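Local structure of L-asparaginase 1 (6NXC) at residues Val264-Gln278 / Met300-Gly313. The protein catalyses the hydrolysis of L-asparagine to L-aspartate and ammonium as an allosterically regulated cytoplasmic homotetramer. The protein carries 1 engineered substitution. Sequence-based numbering, arbitrary orientation.
Sequences VGNAPQNKAFLQELQ and MGGYATGNALAHAG. With EDO (1,2-ethanediol), chain C.
In the C-terminal asparaginase domain, L309 of the short helix 308-311 packs against L274 and L277 of helix 271-282, while the loops before both helices meet beside a second subunit. The evidence for the apolar part is the branching of L309: CD2 lies 3.8 Å from L277 CD1 and 4.0 Å from L274 CD2, the L309 and L274 side chains crossing at about a right angle, whereas CD1 reaches back to G265 O and the methyl of A267. Alongside, A308 CB touches the end of Q269, whose chain bends at chi2 to bring its amide there, and A312 CB sits near the L274 carbonyl. From within helix 271-282, Q278 NE2 donates to H311 O, at the end of helix 308-311 (3.3 Å, 145° at the hydrogen), reaching a lone pair in the carbonyl plane although the acceptor is tilted from the amide plane. With CG anti to the backbone N and the chain bent at chi2 (114°), the amide of Q278 comes alongside A312 CA. An alanine in place of Q278 would probably leave H311 O without this donor and bare the backbone at A312. At the other end, V264 CG2 meets the edge of the Y303 ring at CE2 (3.8 Å), and the N266 amide, its plane 89° from the ring, brings ND2 to 3.6 Å from CD2. That same ND2 hydrogen-bonds D112 of the second subunit, a substrate-binding residue. One water receives G301 N and donates to G265 O and to N266 OD1 (3.1 Å), so both ends of the N266 amide have partners, which should fix its rotation. The chemistry thus divides: leucine and alanine methyls, with the single Q278-H311 bond, join the helices, while the polar groups of the N266 loop reach the substrate-binding D112 of the second subunit.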
# COMPACT_ATOMS: atom_id res chain seq x y z
N VAL B 264 5.60 -18.18 11.84
CA VAL B 264 7.06 -17.95 12.15
C VAL B 264 7.77 -19.32 12.24
O VAL B 264 8.89 -19.44 12.83
CB VAL B 264 7.25 -17.05 13.37
CG1 VAL B 264 6.64 -15.71 13.16
CG2 VAL B 264 6.76 -17.67 14.68
N GLY B 265 7.25 -20.33 11.60
CA GLY B 265 7.99 -21.59 11.31
C GLY B 265 7.41 -22.76 12.10
O GLY B 265 8.13 -23.56 12.58
N ASN B 266 6.10 -22.86 12.22
CA ASN B 266 5.50 -23.93 13.03
C ASN B 266 4.96 -25.05 12.15
O ASN B 266 4.55 -24.81 11.04
CB ASN B 266 4.39 -23.40 13.92
CG ASN B 266 4.86 -22.34 14.88
OD1 ASN B 266 5.76 -22.56 15.68
ND2 ASN B 266 4.26 -21.17 14.80
N ALA B 267 4.93 -26.25 12.69
CA ALA B 267 4.55 -27.45 11.94
C ALA B 267 3.87 -28.40 12.92
O ALA B 267 3.90 -28.11 14.11
CB ALA B 267 5.75 -28.00 11.21
N PRO B 268 3.06 -29.38 12.46
CA PRO B 268 2.38 -30.31 13.39
C PRO B 268 3.38 -31.01 14.34
O PRO B 268 4.54 -31.20 13.97
CB PRO B 268 1.66 -31.35 12.49
CG PRO B 268 1.63 -30.71 11.15
CD PRO B 268 2.81 -29.76 11.06
N GLN B 269 3.00 -31.21 15.61
CA GLN B 269 3.92 -31.71 16.68
C GLN B 269 3.95 -33.25 16.73
O GLN B 269 4.71 -33.77 17.60
CB GLN B 269 3.56 -31.15 18.06
CG GLN B 269 4.11 -29.76 18.34
CD GLN B 269 5.58 -29.72 18.68
OE1 GLN B 269 6.39 -29.12 17.97
NE2 GLN B 269 5.93 -30.35 19.78
N ASN B 270 3.19 -33.91 15.84
CA ASN B 270 3.08 -35.39 15.58
C ASN B 270 4.43 -36.13 15.70
O ASN B 270 5.40 -35.74 15.02
CB ASN B 270 2.46 -35.67 14.19
CG ASN B 270 2.58 -37.11 13.73
OD1 ASN B 270 2.87 -37.41 12.56
ND2 ASN B 270 2.34 -38.04 14.65
N LYS B 271 4.49 -37.21 16.47
CA LYS B 271 5.74 -38.00 16.67
C LYS B 271 6.24 -38.62 15.36
O LYS B 271 7.47 -38.58 15.20
CB LYS B 271 5.59 -39.03 17.77
CG LYS B 271 5.61 -38.42 19.16
CD LYS B 271 5.51 -39.43 20.27
CE LYS B 271 4.79 -38.88 21.48
NZ LYS B 271 4.56 -39.96 22.47
N ALA B 272 5.40 -39.20 14.49
CA ALA B 272 5.91 -39.84 13.25
C ALA B 272 6.59 -38.77 12.39
O ALA B 272 7.58 -39.07 11.66
CB ALA B 272 4.83 -40.54 12.46
N PHE B 273 6.01 -37.58 12.42
CA PHE B 273 6.40 -36.46 11.54
C PHE B 273 7.80 -36.03 11.96
O PHE B 273 8.69 -36.07 11.07
CB PHE B 273 5.36 -35.34 11.62
CG PHE B 273 5.52 -34.38 10.49
CD1 PHE B 273 4.95 -34.65 9.27
CD2 PHE B 273 6.35 -33.27 10.63
CE1 PHE B 273 5.16 -33.80 8.20
CE2 PHE B 273 6.56 -32.42 9.56
CZ PHE B 273 5.97 -32.68 8.35
N LEU B 274 7.97 -35.74 13.26
CA LEU B 274 9.21 -35.30 13.93
C LEU B 274 10.28 -36.39 13.82
O LEU B 274 11.47 -36.06 13.60
CB LEU B 274 8.96 -34.91 15.40
CG LEU B 274 8.21 -33.59 15.62
CD1 LEU B 274 7.76 -33.41 17.08
CD2 LEU B 274 9.07 -32.41 15.17
N GLN B 275 9.87 -37.64 13.97
CA GLN B 275 10.78 -38.79 13.81
C GLN B 275 11.26 -38.87 12.35
O GLN B 275 12.47 -39.05 12.22
CB GLN B 275 10.12 -40.10 14.28
CG GLN B 275 10.17 -40.29 15.80
CD GLN B 275 9.64 -41.66 16.14
OE1 GLN B 275 8.45 -41.91 16.08
NE2 GLN B 275 10.54 -42.58 16.47
N GLU B 276 10.39 -38.74 11.32
CA GLU B 276 10.79 -38.79 9.88
C GLU B 276 11.76 -37.62 9.64
O GLU B 276 12.78 -37.77 8.89
CB GLU B 276 9.65 -38.71 8.84
CG GLU B 276 8.75 -39.93 8.69
CD GLU B 276 9.51 -41.25 8.64
OE1 GLU B 276 10.48 -41.36 7.80
OE2 GLU B 276 9.18 -42.15 9.47
N LEU B 277 11.49 -36.47 10.25
CA LEU B 277 12.42 -35.30 10.05
C LEU B 277 13.76 -35.56 10.70
O LEU B 277 14.81 -35.20 10.12
CB LEU B 277 11.84 -33.99 10.60
CG LEU B 277 10.68 -33.48 9.76
CD1 LEU B 277 9.97 -32.36 10.49
CD2 LEU B 277 11.21 -33.06 8.40
N GLN B 278 13.74 -36.05 11.92
CA GLN B 278 14.98 -36.37 12.62
C GLN B 278 15.74 -37.48 11.85
O GLN B 278 16.93 -37.42 11.84
CB GLN B 278 14.63 -36.80 14.04
CG GLN B 278 15.82 -37.36 14.79
CD GLN B 278 16.18 -36.46 15.93
OE1 GLN B 278 15.68 -36.63 17.05
NE2 GLN B 278 17.01 -35.46 15.63
N MET B 300 11.75 -20.44 15.55
CA MET B 300 11.13 -21.70 15.99
C MET B 300 10.93 -21.77 17.52
O MET B 300 11.69 -21.06 18.29
CB MET B 300 11.98 -22.87 15.51
CG MET B 300 11.70 -23.18 14.06
SD MET B 300 12.94 -24.31 13.40
CE MET B 300 14.33 -23.22 13.33
N GLY B 301 9.90 -22.52 17.92
CA GLY B 301 9.73 -23.10 19.27
C GLY B 301 8.85 -22.25 20.17
O GLY B 301 8.88 -22.50 21.39
N GLY B 302 8.11 -21.28 19.60
CA GLY B 302 7.59 -20.12 20.35
C GLY B 302 6.25 -20.43 21.02
O GLY B 302 5.90 -19.72 21.99
N TYR B 303 5.55 -21.46 20.54
CA TYR B 303 4.11 -21.73 20.86
C TYR B 303 3.92 -23.14 21.43
O TYR B 303 2.72 -23.56 21.50
CB TYR B 303 3.24 -21.48 19.62
CG TYR B 303 3.44 -20.08 19.09
CD1 TYR B 303 2.71 -18.99 19.61
CD2 TYR B 303 4.47 -19.83 18.18
CE1 TYR B 303 2.94 -17.69 19.14
CE2 TYR B 303 4.71 -18.55 17.72
CZ TYR B 303 3.95 -17.47 18.20
OH TYR B 303 4.27 -16.20 17.78
N ALA B 304 5.01 -23.83 21.86
CA ALA B 304 5.02 -25.01 22.78
C ALA B 304 6.33 -25.03 23.59
O ALA B 304 7.28 -24.32 23.18
CB ALA B 304 4.82 -26.30 22.03
N THR B 305 6.41 -25.85 24.66
CA THR B 305 7.40 -25.72 25.78
C THR B 305 8.86 -25.85 25.30
O THR B 305 9.70 -25.03 25.72
CB THR B 305 7.16 -26.72 26.93
OG1 THR B 305 6.71 -27.97 26.40
CG2 THR B 305 6.18 -26.20 27.97
N GLY B 306 9.17 -26.86 24.49
CA GLY B 306 10.56 -27.12 24.06
C GLY B 306 10.92 -26.30 22.84
O GLY B 306 10.53 -25.12 22.76
N ASN B 307 11.67 -26.92 21.92
CA ASN B 307 11.91 -26.42 20.54
C ASN B 307 12.03 -27.68 19.67
O ASN B 307 13.17 -28.11 19.43
CB ASN B 307 13.11 -25.46 20.49
N ALA B 308 10.90 -28.24 19.23
CA ALA B 308 10.76 -29.64 18.73
C ALA B 308 11.47 -29.77 17.37
O ALA B 308 12.10 -30.84 17.11
CB ALA B 308 9.32 -30.01 18.56
N LEU B 309 11.25 -28.81 16.49
CA LEU B 309 11.81 -28.89 15.11
C LEU B 309 13.31 -28.75 15.23
O LEU B 309 14.03 -29.53 14.60
CB LEU B 309 11.21 -27.83 14.19
CG LEU B 309 9.79 -28.10 13.71
CD1 LEU B 309 9.27 -26.84 13.04
CD2 LEU B 309 9.71 -29.28 12.72
N ALA B 310 13.78 -27.80 16.03
CA ALA B 310 15.22 -27.60 16.27
C ALA B 310 15.83 -28.87 16.90
O ALA B 310 16.96 -29.27 16.48
CB ALA B 310 15.47 -26.35 17.09
N HIS B 311 15.11 -29.57 17.79
CA HIS B 311 15.68 -30.80 18.40
C HIS B 311 15.69 -31.94 17.36
O HIS B 311 16.56 -32.83 17.49
CB HIS B 311 15.06 -31.08 19.78
CG HIS B 311 15.55 -30.11 20.82
ND1 HIS B 311 14.70 -29.27 21.53
CD2 HIS B 311 16.81 -29.78 21.20
CE1 HIS B 311 15.41 -28.49 22.33
NE2 HIS B 311 16.71 -28.78 22.14
N ALA B 312 14.91 -31.83 16.28
CA ALA B 312 14.94 -32.79 15.16
C ALA B 312 15.98 -32.44 14.10
O ALA B 312 15.94 -33.07 13.06
CB ALA B 312 13.56 -32.96 14.58
N GLY B 313 16.83 -31.46 14.37
CA GLY B 313 17.93 -30.98 13.53
C GLY B 313 17.48 -30.11 12.35
O GLY B 313 18.27 -29.88 11.47
C1 EDO C . 2.96 -15.99 14.17
O1 EDO C . 2.84 -15.78 12.80
C2 EDO C . 2.69 -17.42 14.63
O2 EDO C . 3.44 -18.42 13.88
O HOH W 1 8.47 -24.15 15.52